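Side-chain contacts in kinesin-like protein KAR3 (Saccharomyces cerevisiae, PDB 1F9V), which acts as a kinesin motor ATPase and, as in its family, probably couples ATP turnover to movement along microtubules: residues I291-S296 against S305-S310; Q38-T43 against N330-A335; S79-Y84 against I223-S228. The protein carries 2 engineered substitutions. All coordinates share one frame; numbering follows the deposited sequence.

Interaction 1: I291-S296 against S305-S310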
ATOM      1  N   ILE A 291      13.607   9.705 -12.105  1.00 25.32           N
ATOM      2  CA  ILE A 291      12.372   9.338 -11.428  1.00 21.17           C
ATOM      3  C   ILE A 291      11.675  10.603 -10.914  1.00 19.46           C
ATOM      4  O   ILE A 291      12.236  11.348 -10.117  1.00 18.13           O
ATOM      5  CB  ILE A 291      12.690   8.364 -10.284  1.00 19.69           C
ATOM      6  CG1 ILE A 291      13.564   7.231 -10.845  1.00 19.24           C
ATOM      7  CG2 ILE A 291      11.406   7.845  -9.657  1.00 19.31           C
ATOM      8  CD1 ILE A 291      13.658   6.013  -9.988  1.00 20.19           C
ATOM      9  N   PRO A 292      10.431  10.848 -11.362  1.00 17.90           N
ATOM     10  CA  PRO A 292       9.634  12.024 -10.977  1.00 15.30           C
ATOM     11  C   PRO A 292       9.080  12.082  -9.552  1.00 12.23           C
ATOM     12  O   PRO A 292       7.901  12.366  -9.360  1.00 11.58           O
ATOM     13  CB  PRO A 292       8.515  12.038 -12.014  1.00 15.80           C
ATOM     14  CG  PRO A 292       8.305  10.592 -12.324  1.00 16.57           C
ATOM     15  CD  PRO A 292       9.684   9.967 -12.280  1.00 18.13           C
ATOM     16  N   PHE A 293       9.926  11.838  -8.558  1.00 11.45           N
ATOM     17  CA  PHE A 293       9.483  11.882  -7.164  1.00 10.39           C
ATOM     18  C   PHE A 293       8.804  13.205  -6.820  1.00  9.10           C
ATOM     19  O   PHE A 293       7.805  13.230  -6.118  1.00  8.48           O
ATOM     20  CB  PHE A 293      10.667  11.719  -6.199  1.00 11.01           C
ATOM     21  CG  PHE A 293      11.270  10.349  -6.186  1.00 10.13           C
ATOM     22  CD1 PHE A 293      10.569   9.268  -5.656  1.00 11.47           C
ATOM     23  CD2 PHE A 293      12.547  10.139  -6.694  1.00 11.10           C
ATOM     24  CE1 PHE A 293      11.136   7.996  -5.633  1.00 11.45           C
ATOM     25  CE2 PHE A 293      13.126   8.873  -6.677  1.00 12.42           C
ATOM     26  CZ  PHE A 293      12.419   7.798  -6.147  1.00 13.30           C
ATOM     27  N   ARG A 294       9.360  14.304  -7.321  1.00 10.97           N
ATOM     28  CA  ARG A 294       8.843  15.637  -7.015  1.00 12.20           C
ATOM     29  C   ARG A 294       7.527  16.011  -7.682  1.00 13.33           C
ATOM     30  O   ARG A 294       6.951  17.061  -7.379  1.00 14.14           O
ATOM     31  CB  ARG A 294       9.906  16.692  -7.354  1.00 12.88           C
ATOM     32  CG  ARG A 294      11.284  16.381  -6.799  1.00 14.76           C
ATOM     33  CD  ARG A 294      12.297  17.471  -7.165  1.00 17.06           C
ATOM     34  NE  ARG A 294      12.007  18.714  -6.456  1.00 17.68           N
ATOM     35  CZ  ARG A 294      12.521  19.048  -5.277  1.00 17.99           C
ATOM     36  NH1 ARG A 294      13.360  18.233  -4.648  1.00 19.39           N
ATOM     37  NH2 ARG A 294      12.167  20.188  -4.710  1.00 19.01           N
ATOM     38  N   ASN A 295       7.039  15.155  -8.576  1.00 13.74           N
ATOM     39  CA  ASN A 295       5.796  15.434  -9.287  1.00 14.70           C
ATOM     40  C   ASN A 295       4.517  15.209  -8.489  1.00 13.92           C
ATOM     41  O   ASN A 295       3.430  15.525  -8.962  1.00 16.07           O
ATOM     42  CB  ASN A 295       5.744  14.635 -10.591  1.00 17.12           C
ATOM     43  CG  ASN A 295       6.592  15.259 -11.685  1.00 21.87           C
ATOM     44  OD1 ASN A 295       6.498  14.876 -12.852  1.00 24.59           O
ATOM     45  ND2 ASN A 295       7.425  16.229 -11.314  1.00 22.82           N
ATOM     46  N   SER A 296       4.628  14.655  -7.288  1.00 11.12           N
ATOM     47  CA  SER A 296       3.448  14.457  -6.459  1.00 11.27           C
ATOM     48  C   SER A 296       3.849  14.507  -4.987  1.00 10.45           C
ATOM     49  O   SER A 296       4.990  14.207  -4.628  1.00  9.17           O
ATOM     50  CB  SER A 296       2.747  13.131  -6.788  1.00 10.43           C
ATOM     51  OG  SER A 296       3.340  12.040  -6.112  1.00  9.92           O
ATOM     52  N   SER A 305      11.991   6.188   1.383  1.00  8.95           N
ATOM     53  CA  SER A 305      11.463   4.865   1.705  1.00  9.82           C
ATOM     54  C   SER A 305      11.168   4.093   0.420  1.00 11.35           C
ATOM     55  O   SER A 305      10.701   2.954   0.460  1.00 10.69           O
ATOM     56  CB  SER A 305      10.188   4.986   2.550  1.00  9.25           C
ATOM     57  OG  SER A 305      10.497   5.255   3.911  1.00  8.44           O
ATOM     58  N   LEU A 306      11.452   4.721  -0.719  1.00 10.30           N
ATOM     59  CA  LEU A 306      11.222   4.104  -2.020  1.00 10.69           C
ATOM     60  C   LEU A 306      12.542   3.824  -2.724  1.00 11.11           C
ATOM     61  O   LEU A 306      12.588   3.102  -3.711  1.00 12.64           O
ATOM     62  CB  LEU A 306      10.373   5.031  -2.893  1.00 10.07           C
ATOM     63  CG  LEU A 306       8.892   5.158  -2.525  1.00  9.95           C
ATOM     64  CD1 LEU A 306       8.235   6.250  -3.348  1.00  9.40           C
ATOM     65  CD2 LEU A 306       8.199   3.823  -2.773  1.00 10.64           C
ATOM     66  N   THR A 307      13.620   4.398  -2.208  1.00 11.81           N
ATOM     67  CA  THR A 307      14.928   4.224  -2.814  1.00 13.12           C
ATOM     68  C   THR A 307      15.883   3.466  -1.915  1.00 14.58           C
ATOM     69  O   THR A 307      15.532   3.086  -0.802  1.00 16.26           O
ATOM     70  CB  THR A 307      15.542   5.587  -3.172  1.00 13.37           C
ATOM     71  OG1 THR A 307      15.526   6.440  -2.021  1.00 13.07           O
ATOM     72  CG2 THR A 307      14.743   6.244  -4.291  1.00 13.33           C
ATOM     73  N   GLY A 308      17.101   3.253  -2.398  1.00 15.96           N
ATOM     74  CA  GLY A 308      18.075   2.521  -1.613  1.00 16.90           C
ATOM     75  C   GLY A 308      17.708   1.047  -1.608  1.00 18.40           C
ATOM     76  O   GLY A 308      17.348   0.478  -2.645  1.00 20.97           O
ATOM     77  N   ASP A 309      17.793   0.418  -0.445  1.00 18.61           N
ATOM     78  CA  ASP A 309      17.453  -0.997  -0.335  1.00 18.91           C
ATOM     79  C   ASP A 309      16.053  -1.128   0.252  1.00 16.97           C
ATOM     80  O   ASP A 309      15.672  -2.187   0.752  1.00 17.61           O
ATOM     81  CB  ASP A 309      18.460  -1.717   0.560  1.00 20.32           C
ATOM     82  CG  ASP A 309      18.863  -0.886   1.758  1.00 23.27           C
ATOM     83  OD1 ASP A 309      19.986  -1.094   2.266  1.00 24.65           O
ATOM     84  OD2 ASP A 309      18.059  -0.025   2.185  1.00 24.16           O
ATOM     85  N   SER A 310      15.296  -0.036   0.196  1.00 14.49           N
ATOM     86  CA  SER A 310      13.935  -0.025   0.710  1.00 12.72           C
ATOM     87  C   SER A 310      13.139  -1.115  -0.014  1.00 12.44           C
ATOM     88  O   SER A 310      13.434  -1.453  -1.166  1.00 13.79           O
ATOM     89  CB  SER A 310      13.291   1.345   0.466  1.00 11.30           C
ATOM     90  OG  SER A 310      13.922   2.353   1.239  1.00 12.40           O
TER

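Interaction 2: Q38-T43 against N330-A335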
ATOM      1  N   GLN A  38       2.315 -16.198  -9.648  1.00  9.45           N
ATOM      2  CA  GLN A  38       0.959 -16.720  -9.728  1.00  9.78           C
ATOM      3  C   GLN A  38       0.255 -15.984 -10.859  1.00 10.76           C
ATOM      4  O   GLN A  38       0.419 -14.773 -11.014  1.00 10.78           O
ATOM      5  CB  GLN A  38       0.215 -16.487  -8.411  1.00  9.45           C
ATOM      6  CG  GLN A  38      -1.060 -17.296  -8.304  1.00  9.95           C
ATOM      7  CD  GLN A  38      -1.590 -17.348  -6.897  1.00 11.82           C
ATOM      8  OE1 GLN A  38      -0.993 -16.787  -5.977  1.00 12.19           O
ATOM      9  NE2 GLN A  38      -2.717 -18.027  -6.715  1.00 11.72           N
ATOM     10  N   SER A  39      -0.535 -16.707 -11.646  1.00 10.03           N
ATOM     11  CA  SER A  39      -1.222 -16.088 -12.767  1.00 10.53           C
ATOM     12  C   SER A  39      -2.737 -16.110 -12.653  1.00 10.01           C
ATOM     13  O   SER A  39      -3.314 -16.863 -11.867  1.00  9.75           O
ATOM     14  CB  SER A  39      -0.807 -16.768 -14.073  1.00 11.95           C
ATOM     15  OG  SER A  39      -1.184 -18.131 -14.052  1.00 16.01           O
ATOM     16  N   MET A  40      -3.372 -15.249 -13.442  1.00  9.77           N
ATOM     17  CA  MET A  40      -4.821 -15.151 -13.473  1.00  9.85           C
ATOM     18  C   MET A  40      -5.262 -14.729 -14.870  1.00 10.51           C
ATOM     19  O   MET A  40      -4.477 -14.171 -15.643  1.00  9.70           O
ATOM     20  CB  MET A  40      -5.312 -14.139 -12.428  1.00 10.67           C
ATOM     21  CG  MET A  40      -4.910 -12.697 -12.711  1.00 10.39           C
ATOM     22  SD  MET A  40      -5.288 -11.584 -11.333  1.00 11.61           S
ATOM     23  CE  MET A  40      -7.074 -11.454 -11.495  1.00  9.75           C
ATOM     24  N   GLU A  41      -6.523 -15.013 -15.186  1.00 11.49           N
ATOM     25  CA  GLU A  41      -7.096 -14.674 -16.482  1.00 12.73           C
ATOM     26  C   GLU A  41      -8.435 -14.000 -16.274  1.00 11.56           C
ATOM     27  O   GLU A  41      -9.240 -14.438 -15.457  1.00 12.45           O
ATOM     28  CB  GLU A  41      -7.288 -15.929 -17.334  1.00 15.53           C
ATOM     29  CG  GLU A  41      -5.996 -16.517 -17.856  1.00 21.99           C
ATOM     30  CD  GLU A  41      -6.185 -17.901 -18.443  1.00 28.72           C
ATOM     31  OE1 GLU A  41      -7.349 -18.295 -18.666  1.00 31.88           O
ATOM     32  OE2 GLU A  41      -5.173 -18.596 -18.684  1.00 33.18           O
ATOM     33  N   VAL A  42      -8.664 -12.923 -17.016  1.00 10.95           N
ATOM     34  CA  VAL A  42      -9.905 -12.177 -16.916  1.00 10.46           C
ATOM     35  C   VAL A  42     -10.544 -12.129 -18.291  1.00 10.77           C
ATOM     36  O   VAL A  42      -9.897 -11.767 -19.272  1.00 10.51           O
ATOM     37  CB  VAL A  42      -9.653 -10.723 -16.423  1.00 10.28           C
ATOM     38  CG1 VAL A  42     -10.959  -9.942 -16.391  1.00 11.18           C
ATOM     39  CG2 VAL A  42      -9.015 -10.747 -15.041  1.00  9.55           C
ATOM     40  N   THR A  43     -11.819 -12.489 -18.357  1.00 11.50           N
ATOM     41  CA  THR A  43     -12.544 -12.488 -19.619  1.00 11.91           C
ATOM     42  C   THR A  43     -13.908 -11.823 -19.480  1.00 12.00           C
ATOM     43  O   THR A  43     -14.614 -12.038 -18.496  1.00 12.70           O
ATOM     44  CB  THR A  43     -12.772 -13.920 -20.126  1.00 12.79           C
ATOM     45  OG1 THR A  43     -11.540 -14.645 -20.089  1.00 15.23           O
ATOM     46  CG2 THR A  43     -13.295 -13.895 -21.549  1.00 12.90           C
ATOM     47  N   ASN A 330      -8.678  -2.152 -15.310  1.00  8.64           N
ATOM     48  CA  ASN A 330      -7.850  -0.953 -15.188  1.00  9.77           C
ATOM     49  C   ASN A 330      -6.831  -1.170 -14.064  1.00  9.66           C
ATOM     50  O   ASN A 330      -5.639  -0.912 -14.235  1.00  9.62           O
ATOM     51  CB  ASN A 330      -8.716   0.268 -14.865  1.00 11.33           C
ATOM     52  CG  ASN A 330      -9.429   0.826 -16.092  1.00 12.70           C
ATOM     53  OD1 ASN A 330      -9.045   0.556 -17.233  1.00 14.50           O
ATOM     54  ND2 ASN A 330     -10.471   1.609 -15.856  1.00 14.74           N
ATOM     55  N   SER A 331      -7.309  -1.664 -12.924  1.00  8.54           N
ATOM     56  CA  SER A 331      -6.449  -1.919 -11.769  1.00  8.58           C
ATOM     57  C   SER A 331      -5.362  -2.953 -12.060  1.00  8.56           C
ATOM     58  O   SER A 331      -4.221  -2.807 -11.619  1.00  6.90           O
ATOM     59  CB  SER A 331      -7.287  -2.387 -10.573  1.00  7.73           C
ATOM     60  OG  SER A 331      -8.100  -1.344 -10.069  1.00  7.72           O
ATOM     61  N   LEU A 332      -5.712  -4.002 -12.798  1.00  7.59           N
ATOM     62  CA  LEU A 332      -4.745  -5.041 -13.123  1.00  7.90           C
ATOM     63  C   LEU A 332      -3.711  -4.511 -14.103  1.00  8.46           C
ATOM     64  O   LEU A 332      -2.554  -4.936 -14.088  1.00  8.67           O
ATOM     65  CB  LEU A 332      -5.456  -6.274 -13.701  1.00  8.67           C
ATOM     66  CG  LEU A 332      -6.283  -7.050 -12.663  1.00  9.36           C
ATOM     67  CD1 LEU A 332      -7.141  -8.107 -13.353  1.00 10.00           C
ATOM     68  CD2 LEU A 332      -5.349  -7.698 -11.650  1.00 10.88           C
ATOM     69  N   ARG A 333      -4.120  -3.576 -14.955  1.00  8.13           N
ATOM     70  CA  ARG A 333      -3.173  -2.995 -15.893  1.00  9.44           C
ATOM     71  C   ARG A 333      -2.201  -2.101 -15.101  1.00  8.48           C
ATOM     72  O   ARG A 333      -1.008  -2.044 -15.411  1.00  8.30           O
ATOM     73  CB  ARG A 333      -3.910  -2.203 -16.970  1.00 11.17           C
ATOM     74  CG  ARG A 333      -4.147  -3.015 -18.244  1.00 15.83           C
ATOM     75  CD  ARG A 333      -4.927  -2.223 -19.289  1.00 18.63           C
ATOM     76  NE  ARG A 333      -6.077  -2.988 -19.750  1.00 25.99           N
ATOM     77  CZ  ARG A 333      -7.342  -2.613 -19.590  1.00 26.34           C
ATOM     78  NH1 ARG A 333      -7.632  -1.474 -18.981  1.00 28.30           N
ATOM     79  NH2 ARG A 333      -8.317  -3.398 -20.013  1.00 28.71           N
ATOM     80  N   PHE A 334      -2.707  -1.418 -14.075  1.00  8.47           N
ATOM     81  CA  PHE A 334      -1.832  -0.588 -13.244  1.00  8.57           C
ATOM     82  C   PHE A 334      -0.858  -1.522 -12.516  1.00  8.67           C
ATOM     83  O   PHE A 334       0.350  -1.276 -12.478  1.00  8.96           O
ATOM     84  CB  PHE A 334      -2.644   0.209 -12.218  1.00  9.63           C
ATOM     85  CG  PHE A 334      -1.791   1.021 -11.266  1.00 11.15           C
ATOM     86  CD1 PHE A 334      -1.341   0.470 -10.072  1.00 10.47           C
ATOM     87  CD2 PHE A 334      -1.433   2.331 -11.574  1.00 11.33           C
ATOM     88  CE1 PHE A 334      -0.543   1.215  -9.194  1.00 11.67           C
ATOM     89  CE2 PHE A 334      -0.637   3.079 -10.701  1.00 11.68           C
ATOM     90  CZ  PHE A 334      -0.196   2.520  -9.517  1.00 10.67           C
ATOM     91  N   ALA A 335      -1.390  -2.599 -11.939  1.00  8.63           N
ATOM     92  CA  ALA A 335      -0.571  -3.575 -11.225  1.00  8.89           C
ATOM     93  C   ALA A 335       0.547  -4.110 -12.108  1.00  8.21           C
ATOM     94  O   ALA A 335       1.679  -4.270 -11.654  1.00  8.49           O
ATOM     95  CB  ALA A 335      -1.440  -4.726 -10.739  1.00  9.93           C
TER

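Interaction 3: S79-Y84 against I223-S228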
ATOM      1  N   SER A  79      11.398  -6.729   8.258  1.00 15.25           N
ATOM      2  CA  SER A  79      12.686  -6.278   7.751  1.00 15.06           C
ATOM      3  C   SER A  79      13.015  -4.879   8.290  1.00 14.62           C
ATOM      4  O   SER A  79      14.173  -4.464   8.293  1.00 13.67           O
ATOM      5  CB  SER A  79      12.683  -6.277   6.216  1.00 16.75           C
ATOM      6  OG  SER A  79      11.991  -5.153   5.700  1.00 21.01           O
ATOM      7  N   SER A  80      11.998  -4.161   8.758  1.00 13.30           N
ATOM      8  CA  SER A  80      12.202  -2.822   9.307  1.00 15.54           C
ATOM      9  C   SER A  80      13.024  -2.869  10.593  1.00 16.93           C
ATOM     10  O   SER A  80      13.604  -1.861  11.003  1.00 14.84           O
ATOM     11  CB  SER A  80      10.861  -2.154   9.590  1.00 17.54           C
ATOM     12  OG  SER A  80      10.530  -1.246   8.555  1.00 24.22           O
ATOM     13  N   LEU A  81      13.066  -4.037  11.231  1.00 17.32           N
ATOM     14  CA  LEU A  81      13.837  -4.197  12.462  1.00 17.60           C
ATOM     15  C   LEU A  81      15.320  -4.274  12.117  1.00 17.16           C
ATOM     16  O   LEU A  81      16.181  -4.072  12.976  1.00 16.73           O
ATOM     17  CB  LEU A  81      13.391  -5.454  13.209  1.00 17.72           C
ATOM     18  CG  LEU A  81      11.975  -5.333  13.784  1.00 18.85           C
ATOM     19  CD1 LEU A  81      11.368  -6.714  13.956  1.00 20.71           C
ATOM     20  CD2 LEU A  81      12.018  -4.594  15.109  1.00 18.87           C
ATOM     21  N   ASP A  82      15.610  -4.558  10.850  1.00 16.27           N
ATOM     22  CA  ASP A  82      16.985  -4.636  10.363  1.00 17.36           C
ATOM     23  C   ASP A  82      17.415  -3.295   9.765  1.00 15.25           C
ATOM     24  O   ASP A  82      18.514  -3.180   9.229  1.00 16.96           O
ATOM     25  CB  ASP A  82      17.120  -5.721   9.289  1.00 20.80           C
ATOM     26  CG  ASP A  82      16.764  -7.098   9.801  1.00 25.07           C
ATOM     27  OD1 ASP A  82      16.948  -7.345  11.011  1.00 28.41           O
ATOM     28  OD2 ASP A  82      16.299  -7.933   8.993  1.00 26.23           O
ATOM     29  N   GLY A  83      16.543  -2.295   9.842  1.00 13.33           N
ATOM     30  CA  GLY A  83      16.873  -0.986   9.307  1.00 13.30           C
ATOM     31  C   GLY A  83      16.357  -0.696   7.908  1.00 14.06           C
ATOM     32  O   GLY A  83      16.669   0.346   7.334  1.00 13.90           O
ATOM     33  N   TYR A  84      15.579  -1.614   7.345  1.00 13.39           N
ATOM     34  CA  TYR A  84      15.032  -1.403   6.008  1.00 12.54           C
ATOM     35  C   TYR A  84      13.797  -0.527   6.095  1.00 10.81           C
ATOM     36  O   TYR A  84      13.047  -0.593   7.068  1.00 10.78           O
ATOM     37  CB  TYR A  84      14.605  -2.729   5.372  1.00 12.09           C
ATOM     38  CG  TYR A  84      15.733  -3.575   4.857  1.00 13.92           C
ATOM     39  CD1 TYR A  84      16.256  -4.614   5.631  1.00 14.31           C
ATOM     40  CD2 TYR A  84      16.273  -3.355   3.591  1.00 13.06           C
ATOM     41  CE1 TYR A  84      17.288  -5.412   5.155  1.00 16.95           C
ATOM     42  CE2 TYR A  84      17.304  -4.146   3.105  1.00 17.29           C
ATOM     43  CZ  TYR A  84      17.807  -5.172   3.893  1.00 17.79           C
ATOM     44  OH  TYR A  84      18.826  -5.958   3.418  1.00 22.26           O
ATOM     45  N   ILE A 223       5.309   4.421  10.607  1.00  7.98           N
ATOM     46  CA  ILE A 223       5.866   3.808  11.805  1.00 10.10           C
ATOM     47  C   ILE A 223       7.389   3.867  11.763  1.00 10.47           C
ATOM     48  O   ILE A 223       8.004   3.500  10.760  1.00 11.51           O
ATOM     49  CB  ILE A 223       5.463   2.318  11.906  1.00 10.39           C
ATOM     50  CG1 ILE A 223       3.944   2.195  12.061  1.00 11.76           C
ATOM     51  CG2 ILE A 223       6.204   1.654  13.063  1.00 10.99           C
ATOM     52  CD1 ILE A 223       3.383   0.862  11.589  1.00 13.26           C
ATOM     53  N   HIS A 224       7.997   4.328  12.852  1.00 10.32           N
ATOM     54  CA  HIS A 224       9.453   4.397  12.930  1.00 10.81           C
ATOM     55  C   HIS A 224       9.933   3.410  13.991  1.00 11.51           C
ATOM     56  O   HIS A 224       9.423   3.395  15.112  1.00 12.21           O
ATOM     57  CB  HIS A 224       9.896   5.818  13.285  1.00 10.97           C
ATOM     58  CG  HIS A 224       9.259   6.874  12.436  1.00 10.31           C
ATOM     59  ND1 HIS A 224       9.650   7.120  11.138  1.00 11.93           N
ATOM     60  CD2 HIS A 224       8.247   7.734  12.695  1.00 11.25           C
ATOM     61  CE1 HIS A 224       8.909   8.091  10.634  1.00 11.77           C
ATOM     62  NE2 HIS A 224       8.050   8.480  11.557  1.00 13.04           N
ATOM     63  N   LEU A 225      10.891   2.567  13.624  1.00 12.72           N
ATOM     64  CA  LEU A 225      11.438   1.585  14.551  1.00 13.76           C
ATOM     65  C   LEU A 225      12.870   1.966  14.852  1.00 15.23           C
ATOM     66  O   LEU A 225      13.742   1.822  13.993  1.00 14.31           O
ATOM     67  CB  LEU A 225      11.438   0.182  13.939  1.00 15.39           C
ATOM     68  CG  LEU A 225      10.126  -0.440  13.472  1.00 17.51           C
ATOM     69  CD1 LEU A 225      10.386  -1.899  13.121  1.00 17.35           C
ATOM     70  CD2 LEU A 225       9.065  -0.324  14.555  1.00 18.02           C
ATOM     71  N   SER A 226      13.112   2.441  16.072  1.00 17.00           N
ATOM     72  CA  SER A 226      14.455   2.835  16.479  1.00 19.23           C
ATOM     73  C   SER A 226      15.033   1.855  17.497  1.00 19.81           C
ATOM     74  O   SER A 226      14.578   1.786  18.641  1.00 19.63           O
ATOM     75  CB  SER A 226      14.437   4.247  17.064  1.00 18.82           C
ATOM     76  OG  SER A 226      15.765   4.690  17.277  1.00 22.72           O
ATOM     77  N   GLY A 227      16.039   1.099  17.066  1.00 20.74           N
ATOM     78  CA  GLY A 227      16.659   0.123  17.940  1.00 23.02           C
ATOM     79  C   GLY A 227      18.083   0.446  18.350  1.00 25.80           C
ATOM     80  O   GLY A 227      18.892   0.925  17.550  1.00 24.89           O
ATOM     81  N   SER A 228      18.385   0.185  19.616  1.00 27.34           N
ATOM     82  CA  SER A 228      19.714   0.425  20.152  1.00 30.16           C
ATOM     83  C   SER A 228      20.117  -0.774  20.997  1.00 31.58           C
ATOM     84  O   SER A 228      19.369  -1.218  21.868  1.00 30.07           O
ATOM     85  CB  SER A 228      19.726   1.694  21.004  1.00 31.05           C
ATOM     86  OG  SER A 228      18.639   1.710  21.912  1.00 32.50           O
TER
HETATM   87  O   HOH W   1      15.087  -0.603  13.207  1.00 12.34           O

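Interaction 1: I291-S296 against S305-S310
A single phenyl ring makes every close contact here: F293 reaches from a short 3-10 segment to the end of helix 297-306, where the nearest CA atoms, those of F293 and L306, stand 9.5 Å apart. The tip of the ring is tightly packed, with F293 CZ only 3.4 Å from the methyl carbon CG2 of T307, which comes at the ring obliquely. L306 takes another position. Its CD1 lies beside the ring edge near the ring plane, 4.1 Å from F293 CE1, and the two side chains run past each other in opposite directions. One ring face is backed from within its own segment by I291 CG2, offset toward the rim, and helix 258-281 adds V277 to the surroundings of F293.

T307 shows how one torsion can divide the work of a branched side chain. With OG1 held between the backbone N and the carbonyl carbon (chi1 53°), CG2 is turned to the ring while the hydroxyl is hydrogen-bonded to Q303 O and to K174 NZ. The carbonyl of T307 is also gripped twice, by S310 OG at 2.7 Å from T307 O and by the amide N of S310 at 3.3 Å from the same oxygen. The hydroxyl arrives at a C=O...OG angle of 160°. The amide bond closes the type II' turn from T307 to S310, with G308 at its first corner, and the hydroxyl reinforces it.

In segment 291-296, an inverse gamma turn centred on P292 leads into the 3-10 segment, after which S296 takes the N-cap position. The contact thus joins the two ends of helix 297-306 in the kinesin motor domain: an N-capped start after segment 291-296, and a type II' turn leading into strand 311-318 of the central sheet.

Interaction 2: Q38-T43 against N330-A335
M40 and V42 of the strand both converge on one helix side chain, L332, and the apolar contacts are shared between its two methyl groups. L332 CD1 makes the closer approaches, lying 3.7 Å from V42 CG2 and 3.8 Å from M40 CE. V42 crosses the leucine at a slant, whereas M40 meets it tip to tip. The sulfur joins the same apolar contact, M40 SD lying 3.9 Å from L332 CD2. In M40, CG between the backbone N and the carbonyl carbon (chi1 67°) directs the chain to the helix, and the bend at chi3 (-74°) places the terminal methyl CE on the leucine. C9 touches both M40 and L332, so strand 4-11 of the central sheet joins the same buried cluster.

Backbone hydrogen bonding is kept to each side separately. The strand pairs with its neighbours, M40 with F54 and E41 with N27, while in the helix A335 N binds S331 O at 2.9 Å. E41 points away from the helix. This apolar contact is characteristic of a helix packed on a sheet, here helix 325-338, which meets the small antiparallel sheet as well as strands 4-11 and 311-318 of the central sheet of the kinesin motor domain.

Interaction 3: S79-Y84 against I223-S228
S80 and L81 hold one methyl group of L225 between them, and this is the tight part of the contact. L225 CD1 lies 3.6 Å from S80 CB and 3.7 Å from L81 CD2. The CB of L81 points away from the strand, yet its CG, anti to the carbonyl carbon (chi1 -69°), carries the branch back so that the two leucines cross at an angle. Helix 109-124 adds W120 and I121 against L81 and I117 against L225.

The backbones approach more loosely. A water donates to both S80 O and L225 O, at 2.9 Å from each, and so spans the gap between two carbonyl groups. The S80 hydroxyl bonds within its own segment, where OG donates to Y84 O at 3.0 Å, tilted 22° from the carbonyl plane.

The chemistry is accordingly split. Dispersion between methyl and methylene groups joins the side chains, whereas two carbonyl oxygens, both acceptors and unable to bond one another, are bridged because a water supplies the protons.

Overall arrangement
From the N terminus, strand 38-43 is met first, but its contact, interaction 2, waits for helix residues 330-335 and so closes a loop spanning most of the motor domain. Both other contacts form within that loop, one after the other and without crossing. Interaction 3 ties the 3-10 segment and loop at 79-84 to strand 223-228 of the central sheet, and interaction 1 then closes a short loop around helix 297-306. These two touch where D309 packs against Y84, their centres about 19 Å apart. Interactions 2 and 3 lie on opposite sides of the chain's centre, about 33 Å between centres, the former fastening the small sheet to the C-terminal helix.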